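Local coordinates for putative lipoprotein (Bacteroides fragilis, PDB 3QNK) that probably binds glycans at the outer-membrane surface and aids their uptake into the cell, at residues C87-F91 with V111-R115; E237-Q243 with N385-Y391; E285-G289 with R419-P425; Q467-G472 with V483-R489. All blocks are in the same frame, centred on the assembly; numbering follows the deposited sequence.

Interaction 1. Residues C87-F91 with V111-R115; sequences CNRFF and VHFLR
Helical segments 87-91 and 111-115 run nearly antiparallel, their N-to-C directions 153° apart (signed crossing angle -153°) and their axes 10.1 Å apart at closest approach. The register is set by Cys87 and Arg115, whose CA atoms lie 6.1 Å apart. Apolar packing centres on Val111 (chi1 t), which points at the facing helix: its CG2 sits 3.5 Å from the centroid of the Phe90 ring (chi1 t) and its CG1 4.0 Å from that of Phe91 (chi1 m), a CH-pi contact over a face of each ring, while Cys87 CB lies 3.9 Å from Val111 CG1. Such antiparallel pairing suits the TPR-like alpha-alpha superhelix of SusD-like proteins, in which helices 76-93 and 101-126 form one pair. The Phe91 and His112 rings meet obliquely, centroids 4.5 Å apart and planes at 41°; His112 ND1 is held by Asp159. The polar link is a hydrogen bond from Arg115 NH1 to Asn88 OD1 (2.8 Å, 155°), for which Arg115 extends with chi1 and chi2 t and chi3 p. Phe91 CD2 lies over a face of the Arg115 guanidinium, 3.5 Å from NH1, and Asp159 on helix 149-166 forms a salt bridge with Arg115 NE.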
# COMPACT_ATOMS: atom_id res chain seq x y z
N CYS B 87 -4.92 9.81 -13.30
CA CYS B 87 -5.72 10.05 -14.52
C CYS B 87 -6.21 11.48 -14.56
O CYS B 87 -6.05 12.15 -15.59
CB CYS B 87 -6.90 9.09 -14.62
SG CYS B 87 -6.44 7.35 -14.76
N ASN B 88 -6.83 11.94 -13.44
CA ASN B 88 -7.40 13.28 -13.28
C ASN B 88 -6.36 14.36 -13.48
O ASN B 88 -6.69 15.42 -14.02
CB ASN B 88 -8.06 13.43 -11.92
CG ASN B 88 -9.28 12.56 -11.73
OD1 ASN B 88 -9.96 12.17 -12.69
ND2 ASN B 88 -9.60 12.26 -10.48
N ARG B 89 -5.10 14.08 -13.09
CA ARG B 89 -4.01 15.02 -13.31
C ARG B 89 -3.74 15.16 -14.78
O ARG B 89 -3.58 16.28 -15.26
CB ARG B 89 -2.75 14.57 -12.59
CG ARG B 89 -1.53 15.40 -12.95
CD ARG B 89 -1.43 16.69 -12.16
NE ARG B 89 -0.24 16.65 -11.31
CZ ARG B 89 -0.25 16.80 -10.00
NH1 ARG B 89 -1.40 17.00 -9.35
NH2 ARG B 89 0.88 16.73 -9.31
N PHE B 90 -3.70 14.03 -15.51
CA PHE B 90 -3.49 14.04 -16.95
C PHE B 90 -4.52 14.97 -17.58
O PHE B 90 -4.14 15.95 -18.25
CB PHE B 90 -3.61 12.61 -17.53
CG PHE B 90 -3.43 12.55 -19.04
CD1 PHE B 90 -4.51 12.76 -19.90
CD2 PHE B 90 -2.18 12.31 -19.60
CE1 PHE B 90 -4.33 12.74 -21.28
CE2 PHE B 90 -2.01 12.27 -20.98
CZ PHE B 90 -3.09 12.46 -21.81
N PHE B 91 -5.82 14.72 -17.27
CA PHE B 91 -6.94 15.50 -17.79
C PHE B 91 -6.82 17.01 -17.46
O PHE B 91 -7.17 17.83 -18.31
CB PHE B 91 -8.27 14.93 -17.28
CG PHE B 91 -8.61 13.57 -17.82
CD1 PHE B 91 -8.64 13.34 -19.20
CD2 PHE B 91 -8.97 12.53 -16.97
CE1 PHE B 91 -8.97 12.08 -19.70
CE2 PHE B 91 -9.31 11.28 -17.47
CZ PHE B 91 -9.31 11.06 -18.83
N VAL B 111 -6.48 7.44 -21.58
CA VAL B 111 -6.66 7.81 -20.17
C VAL B 111 -8.15 7.68 -19.79
O VAL B 111 -8.43 7.25 -18.66
CB VAL B 111 -6.07 9.20 -19.86
CG1 VAL B 111 -6.12 9.49 -18.37
CG2 VAL B 111 -4.63 9.29 -20.35
N HIS B 112 -9.09 7.98 -20.73
CA HIS B 112 -10.53 7.80 -20.48
C HIS B 112 -10.83 6.33 -20.23
O HIS B 112 -11.57 6.01 -19.29
CB HIS B 112 -11.39 8.31 -21.64
CG HIS B 112 -11.63 9.78 -21.60
ND1 HIS B 112 -12.44 10.35 -20.62
CD2 HIS B 112 -11.12 10.76 -22.38
CE1 HIS B 112 -12.39 11.66 -20.85
NE2 HIS B 112 -11.61 11.95 -21.90
N PHE B 113 -10.22 5.44 -21.06
CA PHE B 113 -10.38 3.99 -20.96
C PHE B 113 -9.83 3.50 -19.63
O PHE B 113 -10.49 2.69 -18.98
CB PHE B 113 -9.66 3.28 -22.14
CG PHE B 113 -9.64 1.77 -22.03
CD1 PHE B 113 -10.77 1.02 -22.35
CD2 PHE B 113 -8.52 1.11 -21.53
CE1 PHE B 113 -10.76 -0.37 -22.22
CE2 PHE B 113 -8.51 -0.28 -21.41
CZ PHE B 113 -9.64 -1.01 -21.74
N LEU B 114 -8.63 3.99 -19.24
CA LEU B 114 -7.98 3.59 -18.00
C LEU B 114 -8.74 4.09 -16.78
O LEU B 114 -8.96 3.29 -15.87
CB LEU B 114 -6.51 4.04 -17.95
CG LEU B 114 -5.57 3.24 -18.88
CD1 LEU B 114 -4.22 3.90 -18.99
CD2 LEU B 114 -5.37 1.81 -18.42
N ARG B 115 -9.21 5.35 -16.77
CA ARG B 115 -9.97 5.87 -15.63
C ARG B 115 -11.27 5.09 -15.44
O ARG B 115 -11.65 4.81 -14.30
CB ARG B 115 -10.25 7.38 -15.75
CG ARG B 115 -10.84 7.97 -14.47
CD ARG B 115 -10.93 9.46 -14.49
NE ARG B 115 -11.95 9.92 -15.43
CZ ARG B 115 -12.31 11.18 -15.58
NH1 ARG B 115 -11.75 12.13 -14.83
NH2 ARG B 115 -13.24 11.51 -16.46

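Interaction 2. Residues E237-Q243 with N385-Y391; sequences EIIFDVQ and NWIILRY
Backbone hydrogen bonds join 237-243 to 385-391 as antiparallel strands (163° between 241-243 and 385-387), kinked at Ile388 so that one edge of 237-243 pairs in turn with 389-390 and 385-387. Two classic beta bulges mark the corner. Ile239 N and Phe240 N both donate to Leu389 O (2.8 and 3.0 Å), and Leu389 N returns a bond to Phe240 O (2.9 Å), with Ile388 and Leu389 both facing Phe240. Beyond it Val242 N meets Trp386 O at 2.9 Å and Trp386 N meets Val242 O at 2.8 Å; at the other end Tyr391 N donates to Glu237 O (2.7 Å). Side chains add a salt bridge, Glu237 OE2 to Arg390 NE at 3.3 Å, its hydrogen bonds weak; Glu237 is held chiefly by Arg421, and Arg390 by Glu446 and Glu450. Gln243 NE2 donates to Asn385 OD1 (2.9 Å). Phe240 (chi1 t), Val242 and Leu389 share a face, where Phe240 CB is 3.9 Å from Leu389 CD1; helix 181-194 covers Ile239 and Phe240. Ile238 CG1 lies 3.9 Å from Ile387 CD1. At the turn, Ile388 CD1 approaches the edge of the Phe240 ring, 3.9 Å from CE2, and Val242 CG2 at 3.8 Å.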
# COMPACT_ATOMS: atom_id res chain seq x y z
N GLU B 237 -8.48 -13.15 -31.06
CA GLU B 237 -9.47 -13.24 -29.98
C GLU B 237 -9.18 -12.21 -28.86
O GLU B 237 -10.11 -11.75 -28.20
CB GLU B 237 -9.51 -14.65 -29.41
CG GLU B 237 -10.45 -14.82 -28.22
CD GLU B 237 -11.21 -16.12 -28.14
OE1 GLU B 237 -11.04 -16.98 -29.04
OE2 GLU B 237 -11.99 -16.27 -27.18
N ILE B 238 -7.91 -11.88 -28.64
CA ILE B 238 -7.50 -10.93 -27.61
C ILE B 238 -8.01 -9.53 -27.97
O ILE B 238 -7.76 -9.05 -29.07
CB ILE B 238 -5.95 -10.96 -27.41
CG1 ILE B 238 -5.47 -12.34 -26.91
CG2 ILE B 238 -5.53 -9.86 -26.44
CD1 ILE B 238 -3.98 -12.60 -27.07
N ILE B 239 -8.74 -8.89 -27.05
CA ILE B 239 -9.23 -7.52 -27.24
C ILE B 239 -8.34 -6.60 -26.38
O ILE B 239 -7.87 -5.59 -26.89
CB ILE B 239 -10.74 -7.37 -26.94
CG1 ILE B 239 -11.58 -8.11 -28.01
CG2 ILE B 239 -11.14 -5.91 -26.88
CD1 ILE B 239 -13.11 -8.20 -27.75
N PHE B 240 -8.08 -6.97 -25.12
CA PHE B 240 -7.21 -6.23 -24.20
C PHE B 240 -6.54 -7.19 -23.24
O PHE B 240 -7.20 -8.02 -22.62
CB PHE B 240 -7.97 -5.12 -23.41
CG PHE B 240 -7.04 -4.17 -22.68
CD1 PHE B 240 -6.33 -3.19 -23.37
CD2 PHE B 240 -6.84 -4.29 -21.32
CE1 PHE B 240 -5.44 -2.34 -22.70
CE2 PHE B 240 -5.96 -3.43 -20.65
CZ PHE B 240 -5.27 -2.46 -21.34
N ASP B 241 -5.21 -7.07 -23.12
CA ASP B 241 -4.42 -7.90 -22.21
C ASP B 241 -3.24 -7.14 -21.59
O ASP B 241 -2.94 -6.01 -21.98
CB ASP B 241 -3.90 -9.17 -22.92
CG ASP B 241 -2.92 -8.97 -24.09
OD1 ASP B 241 -2.57 -7.80 -24.40
OD2 ASP B 241 -2.52 -9.99 -24.70
N VAL B 242 -2.60 -7.78 -20.61
CA VAL B 242 -1.40 -7.35 -19.91
C VAL B 242 -0.49 -8.57 -19.74
O VAL B 242 -0.97 -9.65 -19.41
CB VAL B 242 -1.64 -6.60 -18.55
CG1 VAL B 242 -2.15 -5.19 -18.78
CG2 VAL B 242 -2.58 -7.36 -17.65
N GLN B 243 0.80 -8.41 -20.02
CA GLN B 243 1.78 -9.48 -19.82
C GLN B 243 2.30 -9.24 -18.42
O GLN B 243 3.08 -8.31 -18.20
CB GLN B 243 2.87 -9.53 -20.91
CG GLN B 243 2.34 -9.92 -22.29
CD GLN B 243 1.52 -8.83 -22.96
OE1 GLN B 243 1.93 -7.67 -23.05
NE2 GLN B 243 0.32 -9.17 -23.40
N ASN B 385 0.11 -14.05 -19.63
CA ASN B 385 -0.62 -13.23 -20.58
C ASN B 385 -2.04 -13.14 -20.02
O ASN B 385 -2.90 -14.00 -20.29
CB ASN B 385 -0.53 -13.81 -22.02
CG ASN B 385 -1.03 -12.89 -23.12
OD1 ASN B 385 -1.18 -11.67 -22.95
ND2 ASN B 385 -1.27 -13.47 -24.31
N TRP B 386 -2.23 -12.14 -19.15
CA TRP B 386 -3.53 -11.90 -18.50
C TRP B 386 -4.46 -11.20 -19.47
O TRP B 386 -4.25 -10.02 -19.77
CB TRP B 386 -3.35 -11.10 -17.19
CG TRP B 386 -4.60 -11.06 -16.37
CD1 TRP B 386 -5.32 -9.96 -16.02
CD2 TRP B 386 -5.30 -12.19 -15.81
NE1 TRP B 386 -6.43 -10.33 -15.28
CE2 TRP B 386 -6.45 -11.69 -15.15
CE3 TRP B 386 -5.10 -13.59 -15.87
CZ2 TRP B 386 -7.36 -12.54 -14.51
CZ3 TRP B 386 -6.03 -14.42 -15.26
CH2 TRP B 386 -7.12 -13.90 -14.56
N ILE B 387 -5.45 -11.93 -20.00
CA ILE B 387 -6.39 -11.39 -20.98
C ILE B 387 -7.62 -10.85 -20.26
O ILE B 387 -8.52 -11.62 -19.86
CB ILE B 387 -6.74 -12.40 -22.08
CG1 ILE B 387 -5.43 -12.96 -22.69
CG2 ILE B 387 -7.63 -11.74 -23.12
CD1 ILE B 387 -5.59 -14.24 -23.51
N ILE B 388 -7.65 -9.53 -20.10
CA ILE B 388 -8.74 -8.83 -19.42
C ILE B 388 -9.98 -8.87 -20.32
O ILE B 388 -11.06 -9.15 -19.83
CB ILE B 388 -8.29 -7.38 -19.00
CG1 ILE B 388 -7.09 -7.45 -18.00
CG2 ILE B 388 -9.44 -6.61 -18.37
CD1 ILE B 388 -6.22 -6.21 -17.88
N LEU B 389 -9.83 -8.69 -21.63
CA LEU B 389 -10.97 -8.74 -22.54
C LEU B 389 -10.67 -9.64 -23.76
O LEU B 389 -9.71 -9.39 -24.50
CB LEU B 389 -11.39 -7.32 -22.99
CG LEU B 389 -11.79 -6.29 -21.92
CD1 LEU B 389 -11.78 -4.87 -22.53
CD2 LEU B 389 -13.16 -6.58 -21.36
N ARG B 390 -11.50 -10.69 -23.93
CA ARG B 390 -11.50 -11.68 -25.03
C ARG B 390 -12.75 -11.53 -25.90
O ARG B 390 -13.83 -11.23 -25.37
CB ARG B 390 -11.53 -13.09 -24.45
CG ARG B 390 -10.23 -13.76 -24.09
CD ARG B 390 -10.55 -14.94 -23.17
NE ARG B 390 -11.25 -15.97 -23.93
CZ ARG B 390 -11.96 -16.96 -23.43
NH1 ARG B 390 -12.08 -17.10 -22.12
NH2 ARG B 390 -12.53 -17.84 -24.23
N TYR B 391 -12.65 -11.87 -27.19
CA TYR B 391 -13.79 -11.82 -28.12
C TYR B 391 -14.97 -12.73 -27.65
O TYR B 391 -16.13 -12.36 -27.86
CB TYR B 391 -13.35 -12.20 -29.54
CG TYR B 391 -14.33 -11.85 -30.64
CD1 TYR B 391 -15.09 -10.68 -30.59
CD2 TYR B 391 -14.44 -12.64 -31.78
CE1 TYR B 391 -15.98 -10.35 -31.61
CE2 TYR B 391 -15.30 -12.30 -32.82
CZ TYR B 391 -16.07 -11.15 -32.74
OH TYR B 391 -16.89 -10.80 -33.77

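Interaction 3. Residues E285-G289 with R419-P425; sequences EMADG and RQRVGLP
A very short hydrogen bond, 2.4 Å from Arg419 NH1 to Pro425 O, spans segment 419-425, while Arg419 NH2 faces the carboxylate of Glu285. NH2 lies 2.6 Å from Glu285 OE2 and 2.7 Å from Glu285 OE1, a salt bridge whose two hydrogen bonds are weak because their angles are bent (121° and 133°). Glu285 reaches across with chi1 m and chi2 t; Arg419 starts at chi1 m and chi2 t. Its NE is paired with Glu442 on helix 432-446. Helix 408-420 ends here in a Schellman motif: Leu424 N bonds to Arg419 O at 2.9 Å, and Gly423 N bonds to Gln420 O at 3.2 Å. Gly423 is the C-prime residue, at phi/psi 67/20. Opposite it, 285-289 has no regular structure but makes a type I turn from Met286 (selenomethionine) to Gly289, closed by Gly289 N to Met286 O at 2.9 Å. Gly289, at 79/18, is the turn's last residue; a CB there would clash with Pro425 CG. The Leu424 side chain (chi1 m, chi2 t) packs against the backbone of this turn, placing CD2 3.5 Å from Met286 O, 3.6 Å from Ala287 O and 3.6 Å from Gly289 N. Pro425 CG packs 3.1 Å from Asp288 O, and the nearest CA pair, Gly289 and Leu424, is 5.5 Å apart.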
# COMPACT_ATOMS: atom_id res chain seq x y z
N GLU B 285 -19.32 -30.45 -19.50
CA GLU B 285 -20.10 -31.41 -20.27
C GLU B 285 -19.24 -32.40 -20.99
O GLU B 285 -18.06 -32.15 -21.22
CB GLU B 285 -20.94 -30.66 -21.31
CG GLU B 285 -22.09 -29.85 -20.75
CD GLU B 285 -22.73 -28.99 -21.82
OE1 GLU B 285 -23.31 -29.57 -22.77
OE2 GLU B 285 -22.60 -27.74 -21.75
N MSE B 286 -19.88 -33.50 -21.45
CA MSE B 286 -19.25 -34.49 -22.31
C MSE B 286 -19.02 -33.84 -23.67
O MSE B 286 -19.69 -32.85 -24.00
CB MSE B 286 -20.14 -35.74 -22.41
CG MSE B 286 -20.39 -36.39 -21.08
SE MSE B 286 -18.76 -36.89 -20.17
CE MSE B 286 -18.21 -38.38 -21.21
N ALA B 287 -18.11 -34.39 -24.49
CA ALA B 287 -17.78 -33.82 -25.81
C ALA B 287 -18.98 -33.67 -26.72
O ALA B 287 -18.94 -32.79 -27.58
CB ALA B 287 -16.73 -34.66 -26.50
N ASP B 288 -20.07 -34.43 -26.49
CA ASP B 288 -21.29 -34.40 -27.31
C ASP B 288 -22.39 -33.52 -26.71
O ASP B 288 -23.55 -33.58 -27.12
CB ASP B 288 -21.83 -35.83 -27.49
CG ASP B 288 -22.33 -36.47 -26.21
OD1 ASP B 288 -21.93 -36.02 -25.13
OD2 ASP B 288 -23.11 -37.45 -26.29
N GLY B 289 -22.04 -32.76 -25.70
CA GLY B 289 -23.03 -31.90 -25.08
C GLY B 289 -23.98 -32.59 -24.12
O GLY B 289 -25.03 -32.04 -23.79
N ARG B 419 -20.16 -22.51 -28.07
CA ARG B 419 -20.24 -23.97 -28.09
C ARG B 419 -19.68 -24.52 -29.41
O ARG B 419 -18.97 -25.53 -29.39
CB ARG B 419 -21.68 -24.47 -27.91
CG ARG B 419 -22.48 -23.77 -26.84
CD ARG B 419 -23.71 -24.60 -26.58
NE ARG B 419 -23.48 -25.41 -25.39
CZ ARG B 419 -23.60 -26.72 -25.33
NH1 ARG B 419 -24.04 -27.40 -26.37
NH2 ARG B 419 -23.32 -27.35 -24.22
N GLN B 420 -20.00 -23.89 -30.53
CA GLN B 420 -19.49 -24.33 -31.83
C GLN B 420 -17.97 -24.32 -31.84
O GLN B 420 -17.38 -25.23 -32.41
CB GLN B 420 -20.01 -23.46 -33.00
CG GLN B 420 -21.42 -23.81 -33.49
CD GLN B 420 -22.04 -22.74 -34.39
OE1 GLN B 420 -23.21 -22.31 -34.21
NE2 GLN B 420 -21.26 -22.31 -35.42
N ARG B 421 -17.33 -23.35 -31.14
CA ARG B 421 -15.88 -23.25 -31.24
C ARG B 421 -15.14 -24.32 -30.44
O ARG B 421 -13.93 -24.44 -30.64
CB ARG B 421 -15.32 -21.83 -31.01
CG ARG B 421 -15.02 -21.48 -29.64
CD ARG B 421 -13.57 -21.57 -29.20
NE ARG B 421 -13.54 -20.71 -28.03
CZ ARG B 421 -12.89 -19.56 -28.00
NH1 ARG B 421 -12.04 -19.25 -28.97
NH2 ARG B 421 -13.02 -18.75 -26.97
N VAL B 422 -15.85 -25.15 -29.63
CA VAL B 422 -15.26 -26.26 -28.87
C VAL B 422 -15.92 -27.61 -29.27
O VAL B 422 -15.88 -28.59 -28.51
CB VAL B 422 -15.29 -26.02 -27.34
CG1 VAL B 422 -14.34 -24.89 -26.97
CG2 VAL B 422 -16.71 -25.76 -26.82
N GLY B 423 -16.55 -27.63 -30.45
CA GLY B 423 -17.21 -28.81 -30.99
C GLY B 423 -18.45 -29.29 -30.26
O GLY B 423 -18.84 -30.46 -30.41
N LEU B 424 -19.07 -28.42 -29.45
CA LEU B 424 -20.28 -28.75 -28.69
C LEU B 424 -21.53 -28.53 -29.54
O LEU B 424 -21.61 -27.53 -30.25
CB LEU B 424 -20.38 -27.96 -27.36
CG LEU B 424 -19.52 -28.48 -26.20
CD1 LEU B 424 -19.61 -27.55 -25.01
CD2 LEU B 424 -19.94 -29.89 -25.76
N PRO B 425 -22.51 -29.46 -29.51
CA PRO B 425 -23.72 -29.26 -30.32
C PRO B 425 -24.53 -28.04 -29.84
O PRO B 425 -24.45 -27.64 -28.70
CB PRO B 425 -24.48 -30.58 -30.13
CG PRO B 425 -24.02 -31.10 -28.85
CD PRO B 425 -22.59 -30.70 -28.72

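Interaction 4. Residues Q467-G472 with V483-R489; sequences QTTLHG and VTKTDIR. With PO4 (phosphate ion), chain G.
Two strands of a beta hairpin, 469-472 and 483-488, pair antiparallel with their axes 4.1 Å apart and their directions at 137°. The bonding starts where Gly472 and Thr484 form a hydrogen-bonded pair: Gly472 N to Thr484 O at 2.9 Å and Thr484 N to Gly472 O at 2.8 Å. Gly472 has no room for a side chain, since a CB would clash with Thr486 CG2. Next comes a classic beta bulge, Thr486 and Asp487 both facing Leu470. Leu470 O accepts strongly from Thr486 N (2.7 Å) and weakly from Asp487 N (3.5 Å), while Leu470 N donates to Asp487 O (2.9 Å). Past the strand, Arg489 N reaches Thr468 O (3.1 Å). Arg489, extended from chi1 m through t angles, donates from NE to Asp487 OD2 in a salt bridge (2.8 Å) and from NH1 to Gln467 OE1 (3.2 Å), as Leu470 CD1 packs over its guanidinium face, 3.5 Å from CZ. NH2 also donates to Ser46 O, Asp487 OD1 is taken by Tyr63, and Gln467 NE2 by Asn62. A phosphate, probably from the crystallisation liquor, accepts a weak bond from Ile488 N at its O1 (3.5 Å) and is also bound by Arg55. Helix 278-283 packs on strand 469-475, with Glu279 receiving His471 ND1, and strand 480-488 lies between 469-475 and 304-305 in the sheet.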
# COMPACT_ATOMS: atom_id res chain seq x y z
N GLN B 467 -22.27 -20.42 -2.40
CA GLN B 467 -21.39 -20.40 -1.22
C GLN B 467 -21.96 -21.34 -0.16
O GLN B 467 -22.58 -20.91 0.82
CB GLN B 467 -21.21 -18.96 -0.70
CG GLN B 467 -20.45 -18.02 -1.65
CD GLN B 467 -19.00 -18.41 -1.82
OE1 GLN B 467 -18.64 -19.15 -2.75
NE2 GLN B 467 -18.12 -17.90 -0.97
N THR B 468 -21.76 -22.66 -0.39
CA THR B 468 -22.21 -23.76 0.47
C THR B 468 -21.06 -24.71 0.76
O THR B 468 -19.91 -24.28 0.83
CB THR B 468 -23.38 -24.53 -0.17
OG1 THR B 468 -23.07 -24.83 -1.52
CG2 THR B 468 -24.67 -23.80 -0.09
N THR B 469 -21.37 -26.02 0.93
CA THR B 469 -20.36 -27.04 1.13
C THR B 469 -19.84 -27.42 -0.24
O THR B 469 -20.62 -27.84 -1.11
CB THR B 469 -20.90 -28.21 1.92
OG1 THR B 469 -21.27 -27.74 3.21
CG2 THR B 469 -19.87 -29.33 2.08
N LEU B 470 -18.53 -27.22 -0.44
CA LEU B 470 -17.83 -27.50 -1.69
C LEU B 470 -17.04 -28.78 -1.51
O LEU B 470 -16.70 -29.15 -0.39
CB LEU B 470 -16.95 -26.33 -2.14
CG LEU B 470 -17.67 -25.00 -2.33
CD1 LEU B 470 -16.69 -23.92 -2.56
CD2 LEU B 470 -18.67 -25.04 -3.51
N HIS B 471 -16.79 -29.47 -2.62
CA HIS B 471 -16.18 -30.78 -2.62
C HIS B 471 -14.94 -30.87 -3.49
O HIS B 471 -14.60 -29.94 -4.22
CB HIS B 471 -17.23 -31.80 -3.09
CG HIS B 471 -18.43 -31.86 -2.19
ND1 HIS B 471 -19.52 -31.02 -2.38
CD2 HIS B 471 -18.62 -32.59 -1.07
CE1 HIS B 471 -20.35 -31.30 -1.39
NE2 HIS B 471 -19.85 -32.23 -0.57
N GLY B 472 -14.27 -32.01 -3.38
CA GLY B 472 -13.08 -32.37 -4.15
C GLY B 472 -12.88 -33.86 -4.16
O GLY B 472 -13.78 -34.61 -3.79
N VAL B 483 -14.87 -38.90 -2.79
CA VAL B 483 -15.28 -37.49 -2.90
C VAL B 483 -15.21 -36.91 -1.49
O VAL B 483 -15.67 -37.53 -0.55
CB VAL B 483 -16.66 -37.28 -3.58
CG1 VAL B 483 -17.04 -35.80 -3.65
CG2 VAL B 483 -16.67 -37.91 -4.98
N THR B 484 -14.59 -35.75 -1.34
CA THR B 484 -14.39 -35.08 -0.04
C THR B 484 -15.09 -33.75 0.06
O THR B 484 -15.35 -33.13 -0.97
CB THR B 484 -12.87 -34.81 0.13
OG1 THR B 484 -12.40 -33.94 -0.93
CG2 THR B 484 -12.05 -36.09 0.17
N LYS B 485 -15.32 -33.26 1.29
CA LYS B 485 -15.78 -31.89 1.58
C LYS B 485 -14.52 -31.04 1.58
O LYS B 485 -13.53 -31.44 2.20
CB LYS B 485 -16.54 -31.81 2.92
CG LYS B 485 -17.98 -32.27 2.86
CD LYS B 485 -18.55 -32.41 4.26
CE LYS B 485 -20.07 -32.33 4.36
NZ LYS B 485 -20.76 -33.64 4.17
N THR B 486 -14.47 -29.93 0.83
CA THR B 486 -13.24 -29.13 0.77
C THR B 486 -13.37 -27.80 1.48
O THR B 486 -12.35 -27.21 1.85
CB THR B 486 -12.79 -28.92 -0.68
OG1 THR B 486 -13.92 -28.48 -1.44
CG2 THR B 486 -12.19 -30.19 -1.32
N ASP B 487 -14.61 -27.32 1.69
CA ASP B 487 -14.88 -26.04 2.35
C ASP B 487 -16.35 -25.97 2.75
O ASP B 487 -17.23 -26.22 1.92
CB ASP B 487 -14.51 -24.84 1.44
CG ASP B 487 -14.01 -23.63 2.20
OD1 ASP B 487 -13.80 -23.74 3.44
OD2 ASP B 487 -13.82 -22.55 1.54
N ILE B 488 -16.61 -25.66 4.03
CA ILE B 488 -17.96 -25.49 4.54
C ILE B 488 -18.22 -23.98 4.60
O ILE B 488 -17.94 -23.32 5.62
CB ILE B 488 -18.23 -26.23 5.89
CG1 ILE B 488 -17.54 -27.60 6.00
CG2 ILE B 488 -19.71 -26.27 6.21
CD1 ILE B 488 -17.89 -28.69 5.03
N ARG B 489 -18.68 -23.43 3.49
CA ARG B 489 -18.98 -22.00 3.36
C ARG B 489 -20.42 -21.66 3.78
O ARG B 489 -21.29 -22.54 3.88
CB ARG B 489 -18.74 -21.52 1.91
CG ARG B 489 -17.29 -21.61 1.52
CD ARG B 489 -17.00 -21.09 0.15
NE ARG B 489 -15.60 -21.35 -0.19
CZ ARG B 489 -15.05 -21.09 -1.37
NH1 ARG B 489 -15.78 -20.55 -2.33
NH2 ARG B 489 -13.79 -21.41 -1.61
P PO4 G . -13.47 -25.56 6.82
O1 PO4 G . -14.97 -24.79 7.00
O2 PO4 G . -12.72 -25.85 8.38
O3 PO4 G . -13.92 -26.87 6.06
O4 PO4 G . -12.47 -24.97 5.65

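Interactions 1 and 2 adjoin (centres 21 Å apart): Phe113 meets Phe240 edge-to-face, with Phe113 CE2 3.9 Å from Phe240 CZ, so helix 101-126 touches the bulged strands. Interaction 2 joins interaction 3 (centres 23 Å apart) through a salt bridge from Arg421 NH1 to Glu237 OE1 (2.5 Å). Arg390 NH2 lies 2.9 Å from Arg421 NH2; Glu446 pairs with both arginines. An acetate, probably from crystallisation, lies about 4 Å from the Ile388 side chain. Interaction 4, with its phosphate, stands apart, its nearest atoms about 15 Å from interaction 3 and 16 Å from interaction 2. Interaction 1 lies across the chain's centre from interactions 3 and 4, centres about 42 and 43 Å away.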